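PDB 5ZNM: colicin-D from Escherichia coli, which kills Escherichia coli and closely related bacteria by inhibiting protein synthesis, and is represented here by its central domain and C-terminal tRNase domain. Local coordinates for residues G46-N52 with R207-P213; M61-W67 with T232-T236; N282-D286 with R314-T318. All blocks are in the same frame, centred on the assembly; numbering follows the deposited sequence.

Contact 1 of 3, residues G46-N52 with R207-P213; sequences GALVLNN and RTILVNP
From G46, in a loop, 46-52 runs into strand 49-51, parallel to 207-212. G46 O accepts both R207 NH2 (2.8 Å) and R207 NH1 (3.0 Å), while R207 NE forms a salt bridge with E125. L48, an m,t rotamer, lays CD1 over a face of that guanidinium, 3.7 Å from R207 CZ, and starts the ladder: L210 N to L48 O, 2.8 Å. V49 pairs with L210, L50 with V211 and N51 with N212, CA atoms 4.6-4.9 Å apart and strand axes at 29°. Beta-branched V49 (t) suits an extended strand and shares a face with L210. In this parallel edge pairing of a mixed four-stranded sheet, L50 bonds to the neighbouring strand through N (to L210 O) and O (to N212 N), 2.8 Å each, and its CD1 meets I209 CG2 at 3.7 Å. N51 OD1, on the V49 face, is hydrogen-bonded to T232 OG1. N52 N closes the ladder on N212 O at 3.0 Å, and a water bridges N52 OD1 to P213 O.

Contact 2 of 3, residues M61-W67 with T232-T236; sequences MTGTGVW and TPVHT
A classic beta bulge interrupts the edge of the sheet here: T64 and G65 both face M61, and G65 carries phi/psi of 83/-169°. Glycine suits the place twice over, because it tolerates the positive phi and because a CB would collide with V234 C and P233 O. Its CA instead lies 3.2 Å from P233 O. The turn before it is held by T64 N to M61 O (3.1 Å) and M61 N to G65 O (3.2 Å).

The 232-236 segment, an irregular loop, joins this edge through a single bridge between V66 and V234, CA atoms 4.8 Å apart. V66 N donates to P233 O at 2.8 Å, and H235 N to V66 O at 2.9 Å. Beside the bridge, V66 (t) sets CG2 3.5 Å from T232 CG2; the hydroxyl of T232 is engaged with N51 and N212.

H235, chi1 t, has the most area covered. Its ND1 donates to T64 O at 3.2 Å and its NE2 donates to T238 O, while H235 CA makes a CA-H...O contact of 2.9 Å with T64 O. M61 CE lies over one ring face, 3.3 Å from H235 ND1, and W67 CB is 3.9 Å from H235 CB. W67 also packs on I73 of the second subunit. Two carbonyl acceptors are consistent with a doubly protonated, positively charged imidazole whose face the methionine covers.

Contact 3 of 3, residues N282-D286 with R314-T318; sequences NDPLD and RETLT
L285, R314 and D283 carry most of this contact, in which a turn following strand 274-281 meets the first turn of helix 314-329. L285 has the largest buried area and points toward the helix (m,t): CD1 lies 3.7 Å from R314 NH1 and 4.1 Å from L317 CB, and CD2 is 3.6 Å from T318 OG1. Leucine suits this spot: its branched apolar end packs on L317 CB and beside R314 and T318, and touches L295 of helix 292-297. R314, t,t,m along chi1 to chi3, reaches past it to D283. Their salt bridge is two-pronged, NH1 to D283 OD1 at 3.0 Å and NH2 to D283 OD2 at 2.7 Å, the carboxylate lying at the guanidinium edge; R314 NE pairs with D255. This joins the turn after an inner strand of the five-stranded antiparallel sheet to the C-terminal, tRNase part.

D283 opens a type I beta turn to D286, closed by D286 N to D283 O at 2.9 Å. It also forms an Asx turn, since D283 OD1 accepts L285 N at 2.8 Å, so one carboxylate both shapes the turn and binds the helix. P284, phi -53°, fits the second turn position, where proline's restricted phi is required.

Overall arrangement
Contacts 1 and 2 are continuous, their centres about 11 Å apart. T232 joins them: its OG1 lies 2.5 Å from N51 OD1 and 2.8 Å from N212 ND2, probable hydrogen bonds, and V49 O packs 3.4 Å from V66 CG2. Their segments alternate along the chain, and strands 49-51 and 65-71, edges of two different sheets, lie side by side. Contact 3 comes later in sequence, its centre about 23 Å from that of contact 1 and 24 Å from that of contact 2, across the chain's centre from the latter; nearest atoms are about 6 and 7 Å away. It ties the turn after strand 274-281 to a C-terminal tRNase helix. A glycerol, probably from the crystallisation liquor, is hydrogen-bonded to N52 OD1.

Contact 1 of 3, residues G46-N52 with R207-P213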
loop_
_atom_site.group_PDB
_atom_site.type_symbol
_atom_site.label_atom_id
_atom_site.label_comp_id
_atom_site.label_asym_id
_atom_site.label_seq_id
_atom_site.Cartn_x
_atom_site.Cartn_y
_atom_site.Cartn_z
ATOM N N GLY A 46 19.360 -7.510 15.869
ATOM C CA GLY A 46 18.713 -8.722 15.396
ATOM C C GLY A 46 17.209 -8.761 15.610
ATOM O O GLY A 46 16.608 -9.841 15.613
ATOM N N ALA A 47 16.590 -7.596 15.784
ATOM C CA ALA A 47 15.152 -7.546 16.018
ATOM C C ALA A 47 14.388 -7.804 14.726
ATOM O O ALA A 47 14.744 -7.296 13.660
ATOM C CB ALA A 47 14.748 -6.190 16.596
ATOM N N LEU A 48 13.341 -8.619 14.826
ATOM C CA LEU A 48 12.353 -8.796 13.768
ATOM C C LEU A 48 11.033 -8.267 14.296
ATOM O O LEU A 48 10.562 -8.721 15.344
ATOM C CB LEU A 48 12.200 -10.263 13.379
ATOM C CG LEU A 48 13.272 -10.939 12.535
ATOM C CD1 LEU A 48 12.971 -12.428 12.531
ATOM C CD2 LEU A 48 13.252 -10.376 11.115
ATOM N N VAL A 49 10.437 -7.316 13.582
ATOM C CA VAL A 49 9.223 -6.659 14.047
ATOM C C VAL A 49 8.095 -6.902 13.053
ATOM O O VAL A 49 8.268 -6.721 11.836
ATOM C CB VAL A 49 9.439 -5.148 14.256
ATOM C CG1 VAL A 49 8.163 -4.486 14.831
ATOM C CG2 VAL A 49 10.654 -4.910 15.136
ATOM N N LEU A 50 6.949 -7.322 13.584
ATOM C CA LEU A 50 5.658 -7.285 12.913
ATOM C C LEU A 50 4.919 -6.017 13.319
ATOM O O LEU A 50 4.859 -5.680 14.506
ATOM C CB LEU A 50 4.811 -8.500 13.301
ATOM C CG LEU A 50 5.256 -9.872 12.828
ATOM C CD1 LEU A 50 4.633 -10.962 13.691
ATOM C CD2 LEU A 50 4.862 -10.023 11.355
ATOM N N ASN A 51 4.345 -5.321 12.349
ATOM C CA ASN A 51 3.476 -4.195 12.647
ATOM C C ASN A 51 2.027 -4.653 12.580
ATOM O O ASN A 51 1.670 -5.472 11.730
ATOM C CB ASN A 51 3.719 -3.040 11.674
ATOM C CG ASN A 51 5.050 -2.363 11.907
ATOM O OD1 ASN A 51 5.603 -2.423 13.013
ATOM N ND2 ASN A 51 5.573 -1.702 10.866
ATOM N N ASN A 52 1.182 -4.129 13.473
ATOM C CA ASN A 52 -0.236 -4.459 13.408
ATOM C C ASN A 52 -1.015 -3.504 12.493
ATOM O O ASN A 52 -2.161 -3.167 12.775
ATOM C CB ASN A 52 -0.847 -4.507 14.812
ATOM C CG ASN A 52 -0.613 -5.850 15.511
ATOM O OD1 ASN A 52 -1.062 -6.071 16.642
ATOM N ND2 ASN A 52 0.084 -6.747 14.841
ATOM N N ARG A 207 13.248 -18.176 18.798
ATOM C CA ARG A 207 13.244 -16.915 18.063
ATOM C C ARG A 207 12.199 -15.994 18.672
ATOM O O ARG A 207 11.015 -16.348 18.747
ATOM C CB ARG A 207 12.955 -17.158 16.585
ATOM C CG ARG A 207 13.659 -16.224 15.587
ATOM C CD ARG A 207 14.139 -14.914 16.180
ATOM N NE ARG A 207 15.093 -14.239 15.301
ATOM C CZ ARG A 207 15.348 -12.933 15.326
ATOM N NH1 ARG A 207 14.705 -12.135 16.177
ATOM N NH2 ARG A 207 16.244 -12.423 14.494
ATOM N N THR A 208 12.631 -14.809 19.075
ATOM C CA THR A 208 11.737 -13.750 19.522
ATOM C C THR A 208 11.324 -12.857 18.351
ATOM O O THR A 208 12.182 -12.381 17.604
ATOM C CB THR A 208 12.442 -12.914 20.578
ATOM O OG1 THR A 208 12.673 -13.722 21.741
ATOM C CG2 THR A 208 11.604 -11.695 20.915
ATOM N N ILE A 209 10.021 -12.622 18.199
ATOM C CA ILE A 209 9.506 -11.677 17.207
ATOM C C ILE A 209 8.762 -10.596 17.963
ATOM O O ILE A 209 7.915 -10.909 18.803
ATOM C CB ILE A 209 8.579 -12.358 16.184
ATOM C CG1 ILE A 209 9.354 -13.410 15.387
ATOM C CG2 ILE A 209 7.945 -11.325 15.240
ATOM C CD1 ILE A 209 8.464 -14.476 14.823
ATOM N N LEU A 210 9.123 -9.344 17.717
ATOM C CA LEU A 210 8.457 -8.214 18.351
ATOM C C LEU A 210 7.216 -7.834 17.550
ATOM O O LEU A 210 7.175 -7.994 16.328
ATOM C CB LEU A 210 9.409 -7.019 18.439
ATOM C CG LEU A 210 10.679 -7.251 19.255
ATOM C CD1 LEU A 210 11.607 -6.053 19.175
ATOM C CD2 LEU A 210 10.336 -7.558 20.703
ATOM N N VAL A 211 6.204 -7.313 18.235
ATOM C CA VAL A 211 5.023 -6.809 17.543
ATOM C C VAL A 211 4.795 -5.381 17.998
ATOM O O VAL A 211 4.659 -5.129 19.201
ATOM C CB VAL A 211 3.776 -7.667 17.811
ATOM C CG1 VAL A 211 2.599 -7.144 17.023
ATOM C CG2 VAL A 211 4.022 -9.120 17.444
ATOM N N ASN A 212 4.779 -4.446 17.046
ATOM C CA ASN A 212 4.374 -3.081 17.338
ATOM C C ASN A 212 2.847 -3.024 17.208
ATOM O O ASN A 212 2.347 -3.125 16.092
ATOM C CB ASN A 212 5.046 -2.100 16.378
ATOM C CG ASN A 212 4.757 -0.648 16.720
ATOM O OD1 ASN A 212 3.852 -0.327 17.509
ATOM N ND2 ASN A 212 5.508 0.248 16.093
ATOM N N PRO A 213 2.092 -2.905 18.285
ATOM C CA PRO A 213 0.634 -2.973 18.170
ATOM C C PRO A 213 -0.006 -1.719 17.604
ATOM O O PRO A 213 -1.208 -1.748 17.338
ATOM C CB PRO A 213 0.175 -3.219 19.618
ATOM C CG PRO A 213 1.231 -2.677 20.453
ATOM C CD PRO A 213 2.522 -2.742 19.683
HETATM O O HOH W 1 13.101 -9.666 17.571
HETATM O O HOH W 2 -2.763 -3.844 17.641
#

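Contact 2 of 3, residues M61-W67 with T232-T236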
loop_
_atom_site.group_PDB
_atom_site.type_symbol
_atom_site.label_atom_id
_atom_site.label_comp_id
_atom_site.label_asym_id
_atom_site.label_seq_id
_atom_site.Cartn_x
_atom_site.Cartn_y
_atom_site.Cartn_z
ATOM N N MET A 61 13.505 -7.492 7.607
ATOM C CA MET A 61 14.845 -8.060 7.548
ATOM C C MET A 61 15.663 -7.450 8.678
ATOM O O MET A 61 15.639 -6.229 8.865
ATOM C CB MET A 61 15.486 -7.785 6.186
ATOM C CG MET A 61 14.683 -8.322 4.996
ATOM S SD MET A 61 14.616 -7.202 3.559
ATOM C CE MET A 61 13.472 -5.948 4.155
ATOM N N THR A 62 16.354 -8.292 9.450
ATOM C CA THR A 62 17.195 -7.776 10.527
ATOM C C THR A 62 18.160 -6.725 9.987
ATOM O O THR A 62 18.744 -6.882 8.909
ATOM C CB THR A 62 17.974 -8.908 11.202
ATOM O OG1 THR A 62 18.706 -9.636 10.215
ATOM C CG2 THR A 62 17.026 -9.862 11.929
ATOM N N GLY A 63 18.277 -5.619 10.720
ATOM C CA GLY A 63 19.192 -4.555 10.370
ATOM C C GLY A 63 18.727 -3.583 9.304
ATOM O O GLY A 63 19.425 -2.590 9.059
ATOM N N THR A 64 17.589 -3.830 8.633
ATOM C CA THR A 64 17.126 -2.896 7.611
ATOM C C THR A 64 15.625 -2.617 7.664
ATOM O O THR A 64 15.071 -2.136 6.676
ATOM C CB THR A 64 17.456 -3.377 6.188
ATOM O OG1 THR A 64 16.699 -4.555 5.891
ATOM C CG2 THR A 64 18.944 -3.675 6.031
ATOM N N GLY A 65 14.942 -2.927 8.754
ATOM C CA GLY A 65 13.575 -2.447 8.927
ATOM C C GLY A 65 12.487 -3.261 8.240
ATOM O O GLY A 65 12.690 -4.368 7.728
ATOM N N VAL A 66 11.294 -2.665 8.227
ATOM C CA VAL A 66 10.075 -3.306 7.749
ATOM C C VAL A 66 9.591 -2.591 6.494
ATOM O O VAL A 66 9.476 -1.360 6.477
ATOM C CB VAL A 66 8.980 -3.293 8.830
ATOM C CG1 VAL A 66 7.679 -3.867 8.279
ATOM C CG2 VAL A 66 9.459 -4.079 10.050
ATOM N N TRP A 67 9.312 -3.370 5.453
ATOM C CA TRP A 67 8.608 -2.907 4.265
ATOM C C TRP A 67 7.135 -3.287 4.386
ATOM O O TRP A 67 6.820 -4.427 4.734
ATOM C CB TRP A 67 9.228 -3.550 3.024
ATOM C CG TRP A 67 8.589 -3.198 1.697
ATOM C CD1 TRP A 67 8.927 -2.172 0.877
ATOM C CD2 TRP A 67 7.549 -3.922 1.032
ATOM N NE1 TRP A 67 8.158 -2.203 -0.264
ATOM C CE2 TRP A 67 7.303 -3.270 -0.190
ATOM C CE3 TRP A 67 6.801 -5.060 1.355
ATOM C CZ2 TRP A 67 6.328 -3.706 -1.085
ATOM C CZ3 TRP A 67 5.846 -5.502 0.464
ATOM C CH2 TRP A 67 5.616 -4.823 -0.750
ATOM N N THR A 232 8.426 1.667 14.320
ATOM C CA THR A 232 9.146 0.530 13.752
ATOM C C THR A 232 10.135 1.019 12.697
ATOM O O THR A 232 9.768 1.855 11.855
ATOM C CB THR A 232 8.155 -0.451 13.133
ATOM O OG1 THR A 232 7.193 -0.836 14.119
ATOM C CG2 THR A 232 8.880 -1.696 12.613
ATOM N N PRO A 233 11.393 0.568 12.726
ATOM C CA PRO A 233 12.340 0.985 11.681
ATOM C C PRO A 233 11.825 0.567 10.316
ATOM O O PRO A 233 11.346 -0.550 10.136
ATOM C CB PRO A 233 13.633 0.250 12.056
ATOM C CG PRO A 233 13.513 0.068 13.547
ATOM C CD PRO A 233 12.057 -0.198 13.794
ATOM N N VAL A 234 11.905 1.478 9.363
ATOM C CA VAL A 234 11.320 1.278 8.048
ATOM C C VAL A 234 12.405 0.800 7.100
ATOM O O VAL A 234 13.567 1.207 7.209
ATOM C CB VAL A 234 10.646 2.570 7.550
ATOM C CG1 VAL A 234 10.169 2.425 6.113
ATOM C CG2 VAL A 234 9.474 2.896 8.462
ATOM N N HIS A 235 12.034 -0.101 6.197
ATOM C CA HIS A 235 12.993 -0.631 5.251
ATOM C C HIS A 235 13.566 0.478 4.384
ATOM O O HIS A 235 12.830 1.270 3.788
ATOM C CB HIS A 235 12.366 -1.704 4.366
ATOM C CG HIS A 235 13.310 -2.230 3.329
ATOM N ND1 HIS A 235 14.473 -2.894 3.655
ATOM C CD2 HIS A 235 13.290 -2.145 1.979
ATOM C CE1 HIS A 235 15.118 -3.217 2.549
ATOM N NE2 HIS A 235 14.420 -2.776 1.517
ATOM N N THR A 236 14.891 0.530 4.340
ATOM C CA THR A 236 15.638 1.351 3.408
ATOM C C THR A 236 16.578 0.452 2.618
ATOM O O THR A 236 16.831 -0.696 2.993
ATOM C CB THR A 236 16.422 2.449 4.138
ATOM O OG1 THR A 236 17.009 1.902 5.329
ATOM C CG2 THR A 236 15.500 3.620 4.503
#

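Contact 3 of 3, residues N282-D286 with R314-T318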
loop_
_atom_site.group_PDB
_atom_site.type_symbol
_atom_site.label_atom_id
_atom_site.label_comp_id
_atom_site.label_asym_id
_atom_site.label_seq_id
_atom_site.Cartn_x
_atom_site.Cartn_y
_atom_site.Cartn_z
ATOM N N ASN A 282 12.732 -17.178 7.417
ATOM C CA ASN A 282 13.776 -17.832 6.638
ATOM C C ASN A 282 14.087 -19.209 7.208
ATOM O O ASN A 282 14.017 -19.441 8.423
ATOM C CB ASN A 282 15.060 -16.990 6.621
ATOM C CG ASN A 282 15.603 -16.733 8.006
ATOM O OD1 ASN A 282 15.106 -15.852 8.715
ATOM N ND2 ASN A 282 16.630 -17.496 8.406
ATOM N N ASP A 283 14.432 -20.122 6.308
ATOM C CA ASP A 283 15.079 -21.367 6.699
ATOM C C ASP A 283 16.266 -21.067 7.618
ATOM O O ASP A 283 17.036 -20.142 7.339
ATOM C CB ASP A 283 15.556 -22.102 5.442
ATOM C CG ASP A 283 16.019 -23.528 5.718
ATOM O OD1 ASP A 283 17.010 -23.718 6.458
ATOM O OD2 ASP A 283 15.409 -24.461 5.158
ATOM N N PRO A 284 16.453 -21.820 8.717
ATOM C CA PRO A 284 17.604 -21.555 9.597
ATOM C C PRO A 284 18.928 -21.537 8.859
ATOM O O PRO A 284 19.867 -20.852 9.283
ATOM C CB PRO A 284 17.549 -22.714 10.604
ATOM C CG PRO A 284 16.148 -23.153 10.601
ATOM C CD PRO A 284 15.604 -22.907 9.233
ATOM N N LEU A 285 19.026 -22.250 7.744
ATOM C CA LEU A 285 20.292 -22.350 7.029
ATOM C C LEU A 285 20.446 -21.286 5.958
ATOM O O LEU A 285 21.502 -21.225 5.320
ATOM C CB LEU A 285 20.436 -23.736 6.393
ATOM C CG LEU A 285 20.569 -24.933 7.348
ATOM C CD1 LEU A 285 20.496 -26.244 6.565
ATOM C CD2 LEU A 285 21.862 -24.855 8.178
ATOM N N ASP A 286 19.423 -20.458 5.739
ATOM C CA ASP A 286 19.468 -19.389 4.747
ATOM C C ASP A 286 19.463 -18.069 5.505
ATOM O O ASP A 286 18.407 -17.587 5.922
ATOM C CB ASP A 286 18.295 -19.492 3.775
ATOM C CG ASP A 286 18.446 -20.652 2.816
ATOM O OD1 ASP A 286 18.880 -21.732 3.258
ATOM O OD2 ASP A 286 18.141 -20.492 1.621
ATOM N N ARG A 314 19.502 -32.214 6.320
ATOM C CA ARG A 314 19.440 -31.015 7.150
ATOM C C ARG A 314 20.454 -31.090 8.276
ATOM O O ARG A 314 21.151 -30.113 8.575
ATOM C CB ARG A 314 18.039 -30.814 7.735
ATOM C CG ARG A 314 17.989 -29.660 8.746
ATOM C CD ARG A 314 16.581 -29.053 8.886
ATOM N NE ARG A 314 16.063 -28.536 7.623
ATOM C CZ ARG A 314 16.297 -27.312 7.142
ATOM N NH1 ARG A 314 17.066 -26.447 7.798
ATOM N NH2 ARG A 314 15.780 -26.956 5.977
ATOM N N GLU A 315 20.529 -32.251 8.911
ATOM C CA GLU A 315 21.429 -32.477 10.029
ATOM C C GLU A 315 22.894 -32.262 9.637
ATOM O O GLU A 315 23.640 -31.564 10.334
ATOM C CB GLU A 315 21.176 -33.898 10.524
ATOM C CG GLU A 315 21.956 -34.359 11.666
ATOM C CD GLU A 315 21.506 -35.750 12.100
ATOM O OE1 GLU A 315 20.446 -35.842 12.745
ATOM O OE2 GLU A 315 22.193 -36.739 11.769
ATOM N N THR A 316 23.328 -32.837 8.519
ATOM C CA THR A 316 24.749 -32.723 8.206
ATOM C C THR A 316 25.094 -31.360 7.613
ATOM O O THR A 316 26.192 -30.843 7.865
ATOM C CB THR A 316 25.192 -33.855 7.269
ATOM O OG1 THR A 316 24.506 -33.759 6.004
ATOM C CG2 THR A 316 24.880 -35.195 7.895
ATOM N N LEU A 317 24.177 -30.751 6.855
ATOM C CA LEU A 317 24.423 -29.384 6.400
ATOM C C LEU A 317 24.444 -28.408 7.563
ATOM O O LEU A 317 25.178 -27.418 7.511
ATOM C CB LEU A 317 23.377 -28.940 5.366
ATOM C CG LEU A 317 23.313 -29.733 4.055
ATOM C CD1 LEU A 317 22.354 -29.053 3.065
ATOM C CD2 LEU A 317 24.698 -29.916 3.439
ATOM N N THR A 318 23.646 -28.665 8.614
ATOM C CA THR A 318 23.728 -27.847 9.822
ATOM C C THR A 318 25.058 -28.061 10.542
ATOM O O THR A 318 25.648 -27.101 11.054
ATOM C CB THR A 318 22.530 -28.139 10.738
ATOM O OG1 THR A 318 21.311 -27.838 10.031
ATOM C CG2 THR A 318 22.584 -27.292 12.012
#